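Local coordinates for Rx protein (Solanum tuberosum, PDB 4M70) that probably guards potato against pathogens carrying a matching avirulence protein, here as the coiled-coil domain that begins this NB-LRR resistance protein, at residues A8-T11 with S12-T16; E61-E64 with V65-T69; V73-E76 with S77-V80. All blocks are in the same frame, centred on the assembly; numbering follows the deposited sequence.

In the fold
All three are local contacts between residues three or four apart along one helix of a four-helix bundle: contact 1 on helix 4-24, contacts 2 and 3 both on helix 56-81, their centres about 17 Å apart. Each is partly buried. Contacts 1 and 2 meet where Ala9 packs on Ala66 and on the Tyr67 side chain. Contact 3 lies farther out, about 13 Å from the centre of the chain, and touches contact 1 where Thr16 meets Val73 and Asp74. Contacts 1 and 2 each have an apolar pair (Val10 with Met14, Val63 with Tyr67), to which contact 2 adds threonine hydroxyls bound to the backbone; contact 3 is mostly polar, with an amide-carboxylate bond and a water bridge.

Contact 1 (A8-T11 with S12-T16); sequences AAVT and SLMRT
Val10 and Met14, one helical turn apart, form the apolar pair of this stretch: CG1 of Val10 lies 3.9 Å from SD of Met14, the two side chains running across each other at a slant. Met14 CG stands beside the backbone N (chi1 -77°), which brings it back over the preceding turn to 3.3 Å from Val10 O. The sulfur of Met14 follows at 3.6 Å from the same Val10 O. On the more exposed flank, Thr11 and Arg15 repeat the i to i+4 spacing with different chemistry. Thr11 sends its methyl toward the guanidinium, CG2 coming within 3.8 Å of Arg15 NH1, and the carbonyl oxygen of Thr11 lies at a distance over one face of that group. The hydroxyl sits on the other branch, beside the backbone N, and is held by Tyr7 O one turn earlier and by NH1 of Arg39.

Beneath these side chains the alpha-helical backbone fixes the spacing. Met14 N donates to Val10 O over 2.9 Å, and Arg15 N to Thr11 O over 3.0 Å in a straighter bond (167° at the hydrogen). Farther along, Thr16 OG1 lies within reach of both Ser12 O and Glu70 OE2 of helix 56-81, which compete for its one proton.

Helices 29-42 and 56-81 both cover this part of helix 4-24: Met14 packs on Tyr32, Lys36 and Arg39 of helix 29-42, Leu13 reaches both Leu35 there and Thr69 of helix 56-81, and Ala9 rests against Ala66 and Tyr67 of helix 56-81.

Contact 2 (E61-E64 with V65-T69); sequences EIVE and VAYTT
Glu64 O is gripped twice by Thr68, whose hydroxyl OG1 donates to it over 2.7 Å while its backbone N donates over 2.9 Å. This is the alpha-helical i to i+4 bond doubled by a threonine side chain, within helix 56-81 of the four-helix coiled-coil domain. The two donors come from opposite faces of the carbonyl plane, OG1 standing well above it (40° out), so the oxygen is held from both sides. Thr68 can do this because OG1 lies beside its own backbone N (chi1 -56°) and folds back over the preceding turn. The next residues repeat the arrangement: Thr69 OG1 reaches Val65 O over 2.7 Å, again from the face opposite to Thr69 N. Two consecutive threonines thus keep their hydroxyls engaged with the helix itself.

The side-chain packing falls mainly to Val63 and Tyr67, which lie alongside each other and point the same way. CG1 of Val63 comes slantwise over the CD2-CE2 side of the Tyr67 ring, 3.5 Å from CE2. Val63 O, obliquely placed to the ring and 3.3 Å from Tyr67 CD2, accepts the Tyr67 backbone N in a nearly straight bond.

Ala66 and Tyr67 face Ala9 of helix 4-24, and Val63 touches Met5 there. Ile62 touches both Ala6 of helix 4-24 and Thr110 of helix 86-119, and Glu61 also meets Thr110, while Val65 and Thr69 each pack on an aromatic side chain of another protein's chain. Val65 sits close on the preceding turn, its CG2 methyl 3.1 Å from Glu61 O.

Contact 3 (V73-E76 with S77-V80); sequences VDSE and SRNV
Glu76 and Asn79 join side chain to side chain: ND2 of Asn79 donates to OE1 of Glu76 over 3.1 Å, three residues back along the helix. The carboxylate reaches the amide because the Glu76 chain starts beside its backbone N and then bends at chi2 (-66°), curling the head group along the helix surface. The two flat groups stand nearly upright to one another, their planes 76° apart. OE1 lies close to the plane of the Asn79 amide, whereas ND2 arrives from above the carboxylate plane (63° out of it). The other end of the amide, OD1, accepts a water at 3.0 Å, and this water is also bonded to Ser75 OG, 3.1 Å away. With each end engaged, the amide has its flip orientation defined.

Arg78 likewise folds backward. CG starts beside the backbone N, and the kink at chi3 lays the guanidinium over the preceding turn, where Ser75 CA and Asp74 O lie against one of its faces, neither centred over it but nearer its margin. Arg78 NH2 is 3.5 Å from Ser75 CA. The Asp74 carboxylate does not meet the guanidinium directly; Asp74 OD2 stays 5.2 Å from Arg78 NH1, near enough for a modest electrostatic attraction at most.

Ser77 turns inward. Its OG lies beside its own backbone N and donates to Val73 O over 2.7 Å, while Ser77 N reaches the same oxygen from the opposite face of the carbonyl. That hydroxyl also bonds to Ser20 OG of helix 4-24, the helix on which Val73 (Thr16, Ser20) and Val80 (Thr24) also pack. Glu76, Ser77 and Val80 meet helix 86-119 at Glu95, Ile96 and Ala92, so the end of helix 56-81 packs against both of these helices.

Contact 1 (A8-T11 with S12-T16)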
# COMPACT_ATOMS: atom_id res chain seq x y z
N ALA A 8 12.30 -8.32 2.42
CA ALA A 8 11.42 -9.36 2.97
C ALA A 8 10.01 -8.83 3.21
O ALA A 8 9.02 -9.49 2.87
CB ALA A 8 12.00 -9.93 4.25
N ALA A 9 9.91 -7.64 3.78
CA ALA A 9 8.62 -7.04 4.07
C ALA A 9 7.81 -6.73 2.80
O ALA A 9 6.61 -7.03 2.73
CB ALA A 9 8.80 -5.78 4.90
N VAL A 10 8.47 -6.13 1.81
CA VAL A 10 7.82 -5.82 0.54
C VAL A 10 7.39 -7.09 -0.18
O VAL A 10 6.31 -7.16 -0.76
CB VAL A 10 8.74 -4.95 -0.38
CG1 VAL A 10 8.15 -4.84 -1.78
CG2 VAL A 10 8.94 -3.57 0.22
N THR A 11 8.23 -8.13 -0.10
CA THR A 11 7.88 -9.43 -0.68
C THR A 11 6.62 -10.00 -0.03
O THR A 11 5.71 -10.50 -0.72
CB THR A 11 9.03 -10.44 -0.49
OG1 THR A 11 10.22 -9.96 -1.14
CG2 THR A 11 8.66 -11.80 -1.07
N SER A 12 6.57 -9.89 1.29
CA SER A 12 5.41 -10.38 2.03
C SER A 12 4.16 -9.59 1.65
O SER A 12 3.07 -10.16 1.51
CB SER A 12 5.69 -10.30 3.53
OG SER A 12 4.63 -10.87 4.27
N LEU A 13 4.31 -8.28 1.46
CA LEU A 13 3.19 -7.43 1.05
C LEU A 13 2.68 -7.78 -0.35
O LEU A 13 1.48 -7.75 -0.61
CB LEU A 13 3.58 -5.94 1.12
CG LEU A 13 2.51 -4.94 0.72
CD1 LEU A 13 1.20 -5.21 1.47
CD2 LEU A 13 2.97 -3.50 0.94
N MET A 14 3.61 -8.10 -1.25
CA MET A 14 3.27 -8.52 -2.60
C MET A 14 2.43 -9.80 -2.52
O MET A 14 1.36 -9.91 -3.14
CB MET A 14 4.56 -8.76 -3.41
CG MET A 14 5.25 -7.48 -3.89
SD MET A 14 7.03 -7.64 -4.23
CE MET A 14 7.04 -8.79 -5.60
N ARG A 15 2.92 -10.76 -1.74
CA ARG A 15 2.21 -12.02 -1.54
C ARG A 15 0.81 -11.81 -0.95
O ARG A 15 -0.16 -12.46 -1.36
CB ARG A 15 3.06 -12.95 -0.66
CG ARG A 15 2.85 -14.43 -0.89
CD ARG A 15 4.04 -15.22 -0.35
NE ARG A 15 4.41 -14.77 0.99
CZ ARG A 15 5.65 -14.52 1.38
NH1 ARG A 15 6.67 -14.67 0.55
NH2 ARG A 15 5.88 -14.11 2.62
N THR A 16 0.72 -10.89 0.01
CA THR A 16 -0.55 -10.56 0.66
C THR A 16 -1.53 -9.96 -0.34
O THR A 16 -2.72 -10.29 -0.35
CB THR A 16 -0.34 -9.58 1.83
OG1 THR A 16 0.47 -10.20 2.84
CG2 THR A 16 -1.67 -9.14 2.43

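Contact 2 (E61-E64 with V65-T69)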
# COMPACT_ATOMS: atom_id res chain seq x y z
N GLU A 61 11.26 2.22 8.59
CA GLU A 61 10.07 2.86 8.03
C GLU A 61 9.34 1.96 7.02
O GLU A 61 8.12 1.72 7.14
CB GLU A 61 10.45 4.20 7.38
CG GLU A 61 11.16 5.17 8.32
CD GLU A 61 11.68 6.41 7.62
OE1 GLU A 61 11.58 6.49 6.37
OE2 GLU A 61 12.23 7.30 8.31
N ILE A 62 10.09 1.42 6.07
CA ILE A 62 9.54 0.53 5.05
C ILE A 62 8.96 -0.75 5.66
O ILE A 62 7.85 -1.17 5.31
CB ILE A 62 10.58 0.15 3.99
CG1 ILE A 62 10.97 1.37 3.14
CG2 ILE A 62 10.05 -0.94 3.07
CD1 ILE A 62 12.02 1.07 2.08
N VAL A 63 9.72 -1.36 6.56
CA VAL A 63 9.28 -2.59 7.21
C VAL A 63 7.96 -2.43 7.96
O VAL A 63 7.01 -3.19 7.71
CB VAL A 63 10.38 -3.13 8.17
CG1 VAL A 63 9.80 -4.14 9.15
CG2 VAL A 63 11.51 -3.74 7.37
N GLU A 64 7.90 -1.45 8.85
CA GLU A 64 6.68 -1.27 9.63
C GLU A 64 5.51 -0.87 8.73
O GLU A 64 4.40 -1.40 8.89
CB GLU A 64 6.88 -0.30 10.80
CG GLU A 64 5.68 -0.34 11.75
CD GLU A 64 5.93 0.30 13.11
OE1 GLU A 64 7.04 0.85 13.33
OE2 GLU A 64 5.03 0.22 13.97
N VAL A 65 5.73 0.06 7.80
CA VAL A 65 4.67 0.45 6.87
C VAL A 65 4.11 -0.76 6.10
O VAL A 65 2.89 -0.94 6.01
CB VAL A 65 5.13 1.54 5.87
CG1 VAL A 65 4.17 1.66 4.70
CG2 VAL A 65 5.30 2.88 6.57
N ALA A 66 5.00 -1.59 5.58
CA ALA A 66 4.60 -2.75 4.80
C ALA A 66 3.80 -3.76 5.64
O ALA A 66 2.76 -4.26 5.20
CB ALA A 66 5.82 -3.42 4.19
N TYR A 67 4.31 -4.07 6.83
CA TYR A 67 3.63 -5.03 7.69
C TYR A 67 2.24 -4.52 8.13
O TYR A 67 1.25 -5.28 8.11
CB TYR A 67 4.55 -5.40 8.86
CG TYR A 67 5.69 -6.29 8.42
CD1 TYR A 67 5.55 -7.14 7.32
CD2 TYR A 67 6.93 -6.25 9.06
CE1 TYR A 67 6.59 -7.95 6.91
CE2 TYR A 67 7.98 -7.06 8.64
CZ TYR A 67 7.80 -7.90 7.56
OH TYR A 67 8.84 -8.70 7.14
N THR A 68 2.17 -3.24 8.48
CA THR A 68 0.90 -2.61 8.85
C THR A 68 -0.11 -2.71 7.71
O THR A 68 -1.29 -3.09 7.90
CB THR A 68 1.12 -1.12 9.22
OG1 THR A 68 2.08 -1.02 10.28
CG2 THR A 68 -0.19 -0.47 9.66
N THR A 69 0.36 -2.36 6.52
CA THR A 69 -0.47 -2.43 5.32
C THR A 69 -0.97 -3.85 5.12
O THR A 69 -2.12 -4.08 4.73
CB THR A 69 0.30 -1.98 4.08
OG1 THR A 69 0.84 -0.66 4.30
CG2 THR A 69 -0.60 -1.99 2.86

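Contact 3 (V73-E76 with S77-V80)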
# COMPACT_ATOMS: atom_id res chain seq x y z
N VAL A 73 -4.88 -4.94 4.73
CA VAL A 73 -5.37 -5.63 3.54
C VAL A 73 -5.98 -6.98 3.91
O VAL A 73 -7.04 -7.36 3.39
CB VAL A 73 -4.24 -5.80 2.48
CG1 VAL A 73 -4.67 -6.76 1.38
CG2 VAL A 73 -3.84 -4.45 1.90
N ASP A 74 -5.32 -7.71 4.80
CA ASP A 74 -5.85 -8.99 5.30
C ASP A 74 -7.23 -8.79 5.93
O ASP A 74 -8.19 -9.52 5.62
CB ASP A 74 -4.90 -9.61 6.32
CG ASP A 74 -3.75 -10.34 5.67
OD1 ASP A 74 -3.86 -10.68 4.47
OD2 ASP A 74 -2.73 -10.60 6.36
N SER A 75 -7.33 -7.79 6.80
CA SER A 75 -8.56 -7.51 7.53
C SER A 75 -9.71 -7.12 6.61
O SER A 75 -10.81 -7.67 6.70
CB SER A 75 -8.32 -6.41 8.56
OG SER A 75 -9.47 -6.21 9.37
N GLU A 76 -9.43 -6.20 5.69
CA GLU A 76 -10.46 -5.72 4.78
C GLU A 76 -10.87 -6.77 3.76
O GLU A 76 -12.03 -6.81 3.35
CB GLU A 76 -10.00 -4.42 4.11
CG GLU A 76 -9.80 -3.28 5.11
CD GLU A 76 -11.10 -2.82 5.77
OE1 GLU A 76 -12.19 -3.17 5.27
OE2 GLU A 76 -11.02 -2.11 6.79
N SER A 77 -9.94 -7.62 3.37
CA SER A 77 -10.26 -8.75 2.50
C SER A 77 -11.20 -9.70 3.24
O SER A 77 -12.15 -10.25 2.65
CB SER A 77 -9.00 -9.46 2.03
OG SER A 77 -8.18 -8.59 1.26
N ARG A 78 -10.93 -9.91 4.53
CA ARG A 78 -11.86 -10.68 5.35
C ARG A 78 -13.23 -10.01 5.36
O ARG A 78 -14.26 -10.69 5.30
CB ARG A 78 -11.34 -10.85 6.78
CG ARG A 78 -10.23 -11.89 6.93
CD ARG A 78 -10.00 -12.25 8.40
NE ARG A 78 -9.46 -11.14 9.18
CZ ARG A 78 -8.16 -10.87 9.29
NH1 ARG A 78 -7.26 -11.62 8.67
NH2 ARG A 78 -7.75 -9.84 10.03
N ASN A 79 -13.26 -8.68 5.41
CA ASN A 79 -14.52 -7.95 5.35
C ASN A 79 -15.24 -8.14 4.01
O ASN A 79 -16.48 -8.16 3.96
CB ASN A 79 -14.33 -6.47 5.67
CG ASN A 79 -14.00 -6.23 7.14
OD1 ASN A 79 -14.24 -7.09 7.99
ND2 ASN A 79 -13.45 -5.06 7.44
N VAL A 80 -14.48 -8.29 2.92
CA VAL A 80 -15.05 -8.61 1.61
C VAL A 80 -15.68 -10.00 1.63
O VAL A 80 -16.77 -10.21 1.10
CB VAL A 80 -13.99 -8.54 0.47
CG1 VAL A 80 -14.48 -9.28 -0.78
CG2 VAL A 80 -13.65 -7.10 0.13
O HOH W 1 -11.92 -8.05 9.59